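PDB 4RY8: periplasmic binding protein from Thermotoga lettingae TMO, which binds 5-methylthioribose and probably serves as the periplasmic solute-binding component of a sugar transporter. Local coordinates for residues P13-G25 with V46-M60. Numbering follows the deposited sequence.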
ATOM      1  N   PRO C  13       1.558  25.246 -32.587  1.00 44.06           N
ATOM      2  CA  PRO C  13       0.932  24.394 -31.561  1.00 53.94           C
ATOM      3  C   PRO C  13       0.293  23.130 -32.147  1.00 59.04           C
ATOM      4  O   PRO C  13       0.522  22.017 -31.641  1.00 44.89           O
ATOM      5  CB  PRO C  13      -0.120  25.320 -30.946  1.00 69.58           C
ATOM      6  CG  PRO C  13       0.428  26.708 -31.142  1.00 54.67           C
ATOM      7  CD  PRO C  13       1.479  26.672 -32.227  1.00 75.54           C
ATOM      8  N   LYS C  14      -0.490  23.301 -33.215  1.00 49.60           N
ATOM      9  CA  LYS C  14      -0.973  22.162 -34.018  1.00 63.79           C
ATOM     10  C   LYS C  14       0.216  21.389 -34.615  1.00 44.74           C
ATOM     11  O   LYS C  14       0.150  20.164 -34.772  1.00 56.21           O
ATOM     12  CB  LYS C  14      -1.909  22.622 -35.158  1.00 65.95           C
ATOM     13  CG  LYS C  14      -3.148  23.403 -34.732  1.00 80.32           C
ATOM     14  CD  LYS C  14      -4.204  22.523 -34.075  1.00101.27           C
ATOM     15  CE  LYS C  14      -5.269  23.355 -33.367  1.00 96.40           C
ATOM     16  NZ  LYS C  14      -4.721  24.295 -32.342  1.00 56.53           N
ATOM     17  N   ASN C  15       1.303  22.103 -34.934  1.00 45.56           N
ATOM     18  CA  ASN C  15       2.543  21.476 -35.415  1.00 46.67           C
ATOM     19  C   ASN C  15       3.092  20.432 -34.470  1.00 41.86           C
ATOM     20  O   ASN C  15       3.745  19.495 -34.917  1.00 45.51           O
ATOM     21  CB  ASN C  15       3.647  22.509 -35.654  1.00 44.73           C
ATOM     22  CG  ASN C  15       3.372  23.405 -36.839  1.00 59.39           C
ATOM     23  OD1 ASN C  15       4.008  24.448 -36.990  1.00 61.84           O
ATOM     24  ND2 ASN C  15       2.419  23.016 -37.682  1.00 53.40           N
ATOM     25  N   VAL C  16       2.849  20.595 -33.167  1.00 42.54           N
ATOM     26  CA  VAL C  16       3.240  19.572 -32.175  1.00 39.90           C
ATOM     27  C   VAL C  16       2.370  18.326 -32.337  1.00 49.12           C
ATOM     28  O   VAL C  16       1.148  18.367 -32.069  1.00 33.76           O
ATOM     29  CB  VAL C  16       3.104  20.073 -30.716  1.00 44.98           C
ATOM     30  CG1 VAL C  16       3.515  18.964 -29.726  1.00 40.07           C
ATOM     31  CG2 VAL C  16       3.930  21.333 -30.514  1.00 39.16           C
ATOM     32  N   ARG C  17       2.993  17.226 -32.771  1.00 35.30           N
ATOM     33  CA  ARG C  17       2.277  15.972 -32.992  1.00 34.29           C
ATOM     34  C   ARG C  17       2.677  14.933 -31.956  1.00 33.85           C
ATOM     35  O   ARG C  17       3.846  14.644 -31.779  1.00 32.56           O
ATOM     36  CB  ARG C  17       2.528  15.454 -34.414  1.00 36.36           C
ATOM     37  CG  ARG C  17       1.851  16.318 -35.486  1.00 39.94           C
ATOM     38  CD  ARG C  17       2.129  15.844 -36.900  1.00 42.78           C
ATOM     39  NE  ARG C  17       3.573  15.772 -37.133  1.00 57.24           N
ATOM     40  CZ  ARG C  17       4.224  14.714 -37.615  1.00 51.66           C
ATOM     41  NH1 ARG C  17       3.577  13.610 -37.990  1.00 75.70           N
ATOM     42  NH2 ARG C  17       5.539  14.771 -37.748  1.00 52.10           N
ATOM     43  N   ILE C  18       1.680  14.376 -31.274  1.00 35.41           N
ATOM     44  CA  ILE C  18       1.884  13.380 -30.226  1.00 32.10           C
ATOM     45  C   ILE C  18       1.095  12.121 -30.600  1.00 33.98           C
ATOM     46  O   ILE C  18      -0.122  12.183 -30.807  1.00 33.51           O
ATOM     47  CB  ILE C  18       1.407  13.922 -28.862  1.00 30.34           C
ATOM     48  CG1 ILE C  18       2.278  15.111 -28.429  1.00 33.13           C
ATOM     49  CG2 ILE C  18       1.389  12.846 -27.786  1.00 28.51           C
ATOM     50  CD1 ILE C  18       1.588  15.979 -27.405  1.00 40.80           C
ATOM     51  N   ALA C  19       1.796  10.989 -30.676  1.00 28.96           N
ATOM     52  CA  ALA C  19       1.186   9.712 -31.026  1.00 28.04           C
ATOM     53  C   ALA C  19       0.894   8.868 -29.798  1.00 26.68           C
ATOM     54  O   ALA C  19       1.754   8.666 -28.936  1.00 27.41           O
ATOM     55  CB  ALA C  19       2.095   8.931 -31.976  1.00 26.82           C
ATOM     56  N   LEU C  20      -0.316   8.345 -29.743  1.00 24.65           N
ATOM     57  CA  LEU C  20      -0.744   7.489 -28.669  1.00 25.97           C
ATOM     58  C   LEU C  20      -0.847   6.116 -29.268  1.00 23.22           C
ATOM     59  O   LEU C  20      -1.676   5.875 -30.152  1.00 31.33           O
ATOM     60  CB  LEU C  20      -2.116   7.941 -28.127  1.00 24.17           C
ATOM     61  CG  LEU C  20      -2.770   6.957 -27.160  1.00 23.65           C
ATOM     62  CD1 LEU C  20      -1.901   6.647 -25.931  1.00 27.27           C
ATOM     63  CD2 LEU C  20      -4.113   7.454 -26.681  1.00 29.77           C
ATOM     64  N   VAL C  21       0.016   5.218 -28.822  1.00 24.10           N
ATOM     65  CA  VAL C  21       0.044   3.866 -29.350  1.00 22.61           C
ATOM     66  C   VAL C  21      -0.370   2.937 -28.238  1.00 24.33           C
ATOM     67  O   VAL C  21       0.345   2.800 -27.246  1.00 24.91           O
ATOM     68  CB  VAL C  21       1.446   3.483 -29.862  1.00 27.38           C
ATOM     69  CG1 VAL C  21       1.458   2.042 -30.371  1.00 28.91           C
ATOM     70  CG2 VAL C  21       1.863   4.429 -30.954  1.00 26.35           C
ATOM     71  N   ARG C  22      -1.505   2.263 -28.419  1.00 22.19           N
ATOM     72  CA  ARG C  22      -2.094   1.451 -27.377  1.00 23.93           C
ATOM     73  C   ARG C  22      -2.141   0.019 -27.725  1.00 21.27           C
ATOM     74  O   ARG C  22      -2.499  -0.310 -28.820  1.00 29.73           O
ATOM     75  CB  ARG C  22      -3.553   1.848 -27.169  1.00 25.15           C
ATOM     76  CG  ARG C  22      -3.795   3.340 -26.998  1.00 31.83           C
ATOM     77  CD  ARG C  22      -5.107   3.694 -27.642  1.00 53.02           C
ATOM     78  NE  ARG C  22      -6.172   3.565 -26.683  1.00 42.72           N
ATOM     79  CZ  ARG C  22      -7.447   3.296 -26.958  1.00 34.70           C
ATOM     80  NH1 ARG C  22      -7.907   3.059 -28.193  1.00 41.54           N
ATOM     81  NH2 ARG C  22      -8.279   3.253 -25.942  1.00 32.38           N
ATOM     82  N   GLU C  23      -1.920  -0.839 -26.758  1.00 20.25           N
ATOM     83  CA  GLU C  23      -2.093  -2.274 -26.973  1.00 22.75           C
ATOM     84  C   GLU C  23      -3.567  -2.646 -27.001  1.00 29.55           C
ATOM     85  O   GLU C  23      -3.990  -3.479 -27.793  1.00 27.44           O
ATOM     86  CB  GLU C  23      -1.389  -3.076 -25.873  1.00 21.35           C
ATOM     87  CG  GLU C  23      -1.297  -4.581 -26.163  1.00 24.34           C
ATOM     88  CD  GLU C  23      -0.884  -5.478 -24.964  1.00 24.73           C
ATOM     89  OE1 GLU C  23      -0.455  -4.996 -23.887  1.00 27.91           O
ATOM     90  OE2 GLU C  23      -0.993  -6.716 -25.087  1.00 33.10           O
ATOM     91  N   VAL C  24      -4.357  -2.017 -26.147  1.00 22.42           N
ATOM     92  CA  VAL C  24      -5.673  -2.535 -25.824  1.00 30.30           C
ATOM     93  C   VAL C  24      -6.636  -1.357 -25.751  1.00 27.45           C
ATOM     94  O   VAL C  24      -6.281  -0.314 -25.237  1.00 24.58           O
ATOM     95  CB  VAL C  24      -5.617  -3.282 -24.459  1.00 41.97           C
ATOM     96  CG1 VAL C  24      -7.000  -3.457 -23.832  1.00 35.20           C
ATOM     97  CG2 VAL C  24      -4.934  -4.629 -24.639  1.00 62.40           C
ATOM     98  N   GLY C  25      -7.833  -1.524 -26.284  1.00 27.01           N
ATOM     99  CA  GLY C  25      -8.824  -0.452 -26.251  1.00 33.16           C
ATOM    100  C   GLY C  25     -10.221  -0.845 -25.796  1.00 26.45           C
ATOM    101  O   GLY C  25     -11.098   0.009 -25.780  1.00 28.22           O
ATOM    102  N   VAL C  46      -2.662  21.040 -29.432  1.00 43.15           N
ATOM    103  CA  VAL C  46      -1.758  20.120 -30.146  1.00 44.99           C
ATOM    104  C   VAL C  46      -2.526  19.057 -30.902  1.00 40.72           C
ATOM    105  O   VAL C  46      -3.707  18.815 -30.643  1.00 39.42           O
ATOM    106  CB  VAL C  46      -0.732  19.380 -29.214  1.00 37.62           C
ATOM    107  CG1 VAL C  46       0.169  20.366 -28.494  1.00 37.85           C
ATOM    108  CG2 VAL C  46      -1.427  18.419 -28.251  1.00 42.76           C
ATOM    109  N   THR C  47      -1.807  18.380 -31.794  1.00 36.23           N
ATOM    110  CA  THR C  47      -2.365  17.329 -32.632  1.00 37.41           C
ATOM    111  C   THR C  47      -2.060  15.970 -32.020  1.00 39.10           C
ATOM    112  O   THR C  47      -0.893  15.628 -31.796  1.00 34.88           O
ATOM    113  CB  THR C  47      -1.761  17.423 -34.044  1.00 42.17           C
ATOM    114  OG1 THR C  47      -2.081  18.708 -34.596  1.00 37.89           O
ATOM    115  CG2 THR C  47      -2.290  16.345 -34.962  1.00 41.06           C
ATOM    116  N   LEU C  48      -3.119  15.220 -31.718  1.00 37.10           N
ATOM    117  CA  LEU C  48      -3.008  13.892 -31.153  1.00 33.00           C
ATOM    118  C   LEU C  48      -3.346  12.869 -32.216  1.00 38.01           C
ATOM    119  O   LEU C  48      -4.423  12.908 -32.799  1.00 34.96           O
ATOM    120  CB  LEU C  48      -3.948  13.726 -29.950  1.00 33.51           C
ATOM    121  CG  LEU C  48      -4.064  12.358 -29.265  1.00 41.60           C
ATOM    122  CD1 LEU C  48      -2.711  11.889 -28.736  1.00 46.35           C
ATOM    123  CD2 LEU C  48      -5.102  12.423 -28.150  1.00 53.59           C
ATOM    124  N   LEU C  49      -2.409  11.956 -32.460  1.00 34.08           N
ATOM    125  CA  LEU C  49      -2.607  10.815 -33.345  1.00 32.32           C
ATOM    126  C   LEU C  49      -2.765   9.582 -32.461  1.00 39.07           C
ATOM    127  O   LEU C  49      -2.173   9.507 -31.383  1.00 34.49           O
ATOM    128  CB  LEU C  49      -1.391  10.634 -34.283  1.00 34.13           C
ATOM    129  CG  LEU C  49      -0.951  11.839 -35.117  1.00 40.71           C
ATOM    130  CD1 LEU C  49       0.342  11.558 -35.862  1.00 60.86           C
ATOM    131  CD2 LEU C  49      -2.046  12.232 -36.093  1.00 44.16           C
ATOM    132  N   GLU C  50      -3.540   8.610 -32.937  1.00 38.72           N
ATOM    133  CA  GLU C  50      -3.971   7.468 -32.144  1.00 36.32           C
ATOM    134  C   GLU C  50      -3.789   6.209 -32.994  1.00 40.22           C
ATOM    135  O   GLU C  50      -4.107   6.194 -34.182  1.00 38.02           O
ATOM    136  CB  GLU C  50      -5.454   7.635 -31.755  1.00 40.30           C
ATOM    137  CG  GLU C  50      -5.922   9.089 -31.672  1.00 88.22           C
ATOM    138  CD  GLU C  50      -7.387   9.267 -31.281  1.00122.14           C
ATOM    139  OE1 GLU C  50      -8.209   8.346 -31.529  1.00 56.85           O
ATOM    140  OE2 GLU C  50      -7.715  10.353 -30.732  1.00 45.97           O
ATOM    141  N   ALA C  51      -3.267   5.156 -32.400  1.00 31.87           N
ATOM    142  CA  ALA C  51      -3.191   3.861 -33.087  1.00 32.08           C
ATOM    143  C   ALA C  51      -3.396   2.812 -32.011  1.00 46.20           C
ATOM    144  O   ALA C  51      -2.901   2.962 -30.899  1.00 34.39           O
ATOM    145  CB  ALA C  51      -1.846   3.701 -33.754  1.00 33.24           C
ATOM    146  N   THR C  52      -4.166   1.775 -32.293  1.00 30.01           N
ATOM    147  CA  THR C  52      -4.460   0.793 -31.263  1.00 32.27           C
ATOM    148  C   THR C  52      -4.223  -0.533 -31.905  1.00 24.86           C
ATOM    149  O   THR C  52      -4.720  -0.787 -32.997  1.00 28.47           O
ATOM    150  CB  THR C  52      -5.911   0.936 -30.731  1.00 34.80           C
ATOM    151  OG1 THR C  52      -6.124   2.273 -30.238  1.00 35.03           O
ATOM    152  CG2 THR C  52      -6.230  -0.067 -29.656  1.00 27.64           C
ATOM    153  N   ALA C  53      -3.463  -1.378 -31.244  1.00 25.18           N
ATOM    154  CA  ALA C  53      -3.088  -2.671 -31.811  1.00 26.40           C
ATOM    155  C   ALA C  53      -4.015  -3.871 -31.517  1.00 29.24           C
ATOM    156  O   ALA C  53      -3.863  -4.945 -32.129  1.00 34.17           O
ATOM    157  CB  ALA C  53      -1.654  -3.006 -31.433  1.00 31.11           C
ATOM    158  N   HIS C  54      -4.953  -3.692 -30.599  1.00 35.33           N
ATOM    159  CA  HIS C  54      -5.902  -4.741 -30.167  1.00 33.06           C
ATOM    160  C   HIS C  54      -5.235  -6.079 -29.930  1.00 34.73           C
ATOM    161  O   HIS C  54      -5.668  -7.109 -30.427  1.00 36.51           O
ATOM    162  CB  HIS C  54      -7.022  -4.869 -31.180  1.00 40.83           C
ATOM    163  CG  HIS C  54      -7.544  -3.549 -31.649  1.00 37.80           C
ATOM    164  ND1 HIS C  54      -8.325  -2.737 -30.854  1.00 36.28           N
ATOM    165  CD2 HIS C  54      -7.406  -2.904 -32.831  1.00 29.89           C
ATOM    166  CE1 HIS C  54      -8.658  -1.650 -31.529  1.00 30.31           C
ATOM    167  NE2 HIS C  54      -8.099  -1.715 -32.725  1.00 35.60           N
ATOM    168  N   GLY C  55      -4.146  -6.044 -29.183  1.00 37.12           N
ATOM    169  CA  GLY C  55      -3.570  -7.237 -28.643  1.00 27.61           C
ATOM    170  C   GLY C  55      -2.502  -7.849 -29.535  1.00 48.74           C
ATOM    171  O   GLY C  55      -1.885  -8.819 -29.140  1.00 31.36           O
ATOM    172  N   ASP C  56      -2.248  -7.277 -30.708  1.00 36.51           N
ATOM    173  CA  ASP C  56      -1.266  -7.858 -31.647  1.00 31.18           C
ATOM    174  C   ASP C  56       0.091  -7.137 -31.528  1.00 34.45           C
ATOM    175  O   ASP C  56       0.286  -6.019 -32.049  1.00 27.70           O
ATOM    176  CB  ASP C  56      -1.822  -7.775 -33.066  1.00 34.81           C
ATOM    177  CG  ASP C  56      -0.990  -8.578 -34.092  1.00 39.38           C
ATOM    178  OD1 ASP C  56       0.243  -8.451 -34.116  1.00 39.84           O
ATOM    179  OD2 ASP C  56      -1.586  -9.307 -34.890  1.00 51.85           O
ATOM    180  N   MET C  57       1.036  -7.777 -30.846  1.00 31.63           N
ATOM    181  CA  MET C  57       2.315  -7.129 -30.582  1.00 34.38           C
ATOM    182  C   MET C  57       3.039  -6.753 -31.882  1.00 47.54           C
ATOM    183  O   MET C  57       3.655  -5.681 -31.953  1.00 31.73           O
ATOM    184  CB  MET C  57       3.222  -7.979 -29.658  1.00 36.16           C
ATOM    185  CG  MET C  57       2.881  -7.919 -28.162  1.00 42.59           C
ATOM    186  SD  MET C  57       2.748  -6.269 -27.367  1.00 30.29           S
ATOM    187  CE  MET C  57       4.140  -5.537 -28.109  1.00 23.31           C
ATOM    188  N   ALA C  58       2.939  -7.590 -32.918  1.00 39.69           N
ATOM    189  CA  ALA C  58       3.630  -7.308 -34.194  1.00 35.21           C
ATOM    190  C   ALA C  58       3.035  -6.075 -34.852  1.00 33.71           C
ATOM    191  O   ALA C  58       3.760  -5.267 -35.415  1.00 32.23           O
ATOM    192  CB  ALA C  58       3.552  -8.501 -35.147  1.00 40.29           C
ATOM    193  N   ARG C  59       1.718  -5.938 -34.771  1.00 32.24           N
ATOM    194  CA  ARG C  59       1.047  -4.715 -35.225  1.00 43.52           C
ATOM    195  C   ARG C  59       1.501  -3.519 -34.399  1.00 29.83           C
ATOM    196  O   ARG C  59       1.676  -2.426 -34.949  1.00 31.36           O
ATOM    197  CB  ARG C  59      -0.486  -4.832 -35.185  1.00 30.92           C
ATOM    198  N   MET C  60       1.713  -3.729 -33.087  1.00 31.09           N
ATOM    199  CA  MET C  60       2.146  -2.642 -32.184  1.00 30.15           C
ATOM    200  C   MET C  60       3.507  -2.044 -32.577  1.00 27.00           C
ATOM    201  O   MET C  60       3.655  -0.817 -32.665  1.00 29.28           O
ATOM    202  CB  MET C  60       2.143  -3.092 -30.692  1.00 29.01           C
ATOM    203  CG  MET C  60       1.779  -1.978 -29.697  1.00 29.29           C
ATOM    204  SD  MET C  60       1.739  -2.476 -27.972  1.00 21.82           S
ATOM    205  CE  MET C  60       1.505  -0.825 -27.242  1.00 25.53           C
TER
HETATM  206  O   HOH W   1      -8.678  -4.207 -27.699  1.00 21.27           O
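R22 and T52 meet where two parallel strands, 17-22 and 47-52, end side by side. R22 NH1 donates to T52 OG1 at 2.8 Å, the hydroxyl lying near the guanidinium edge, 18° out of its plane. The two side chains cross obliquely: the bend at chi2 (145°) sets R22 CD against T52 OG1, and the turn at chi3 (90°) brings NH1 round to the same oxygen. A leucine in place of R22 would probably leave the T52 hydroxyl without this donor and its methyl CG2 without the NH1 packed beside it.

At the other end T47 ties its strand to the turn P13-V16: T47 OG1 gives a 2.7 Å hydrogen bond to K14 O, approaching in the carbonyl plane on a lone pair. OG1 gets there by standing anti to the carbonyl carbon of T47 (chi1 -60°). Apolar side chains add to the backbone pairing. L48 CD1 rests 4.0 Å from L20 CB, while, beside T47, V46 spreads its methyls, CG1 to V16 CB and CG2 to I18 CD1. Beyond the strands, the M60 side chain crosses E23 at about a right angle, M60 SD 3.8 Å from E23 CB; E23 OE1 accepts a hydrogen bond from G80 N.

A ladder of seven backbone hydrogen bonds, from T47 N to V16 O through A53 N to R22 O, fixes this register. Helix 28-44 covers L20 and L48, whereas F67 of helix 57-69 packs on A19 and A51. The pairing closes the beta-alpha-beta unit strand 17-22, helix 28-44, strand 47-52, at the edge of the parallel sheet in one lobe of a periplasmic binding protein; the loop after strand 17-22 brings the V24 side chain to about 5 Å from the bound methylthioribose.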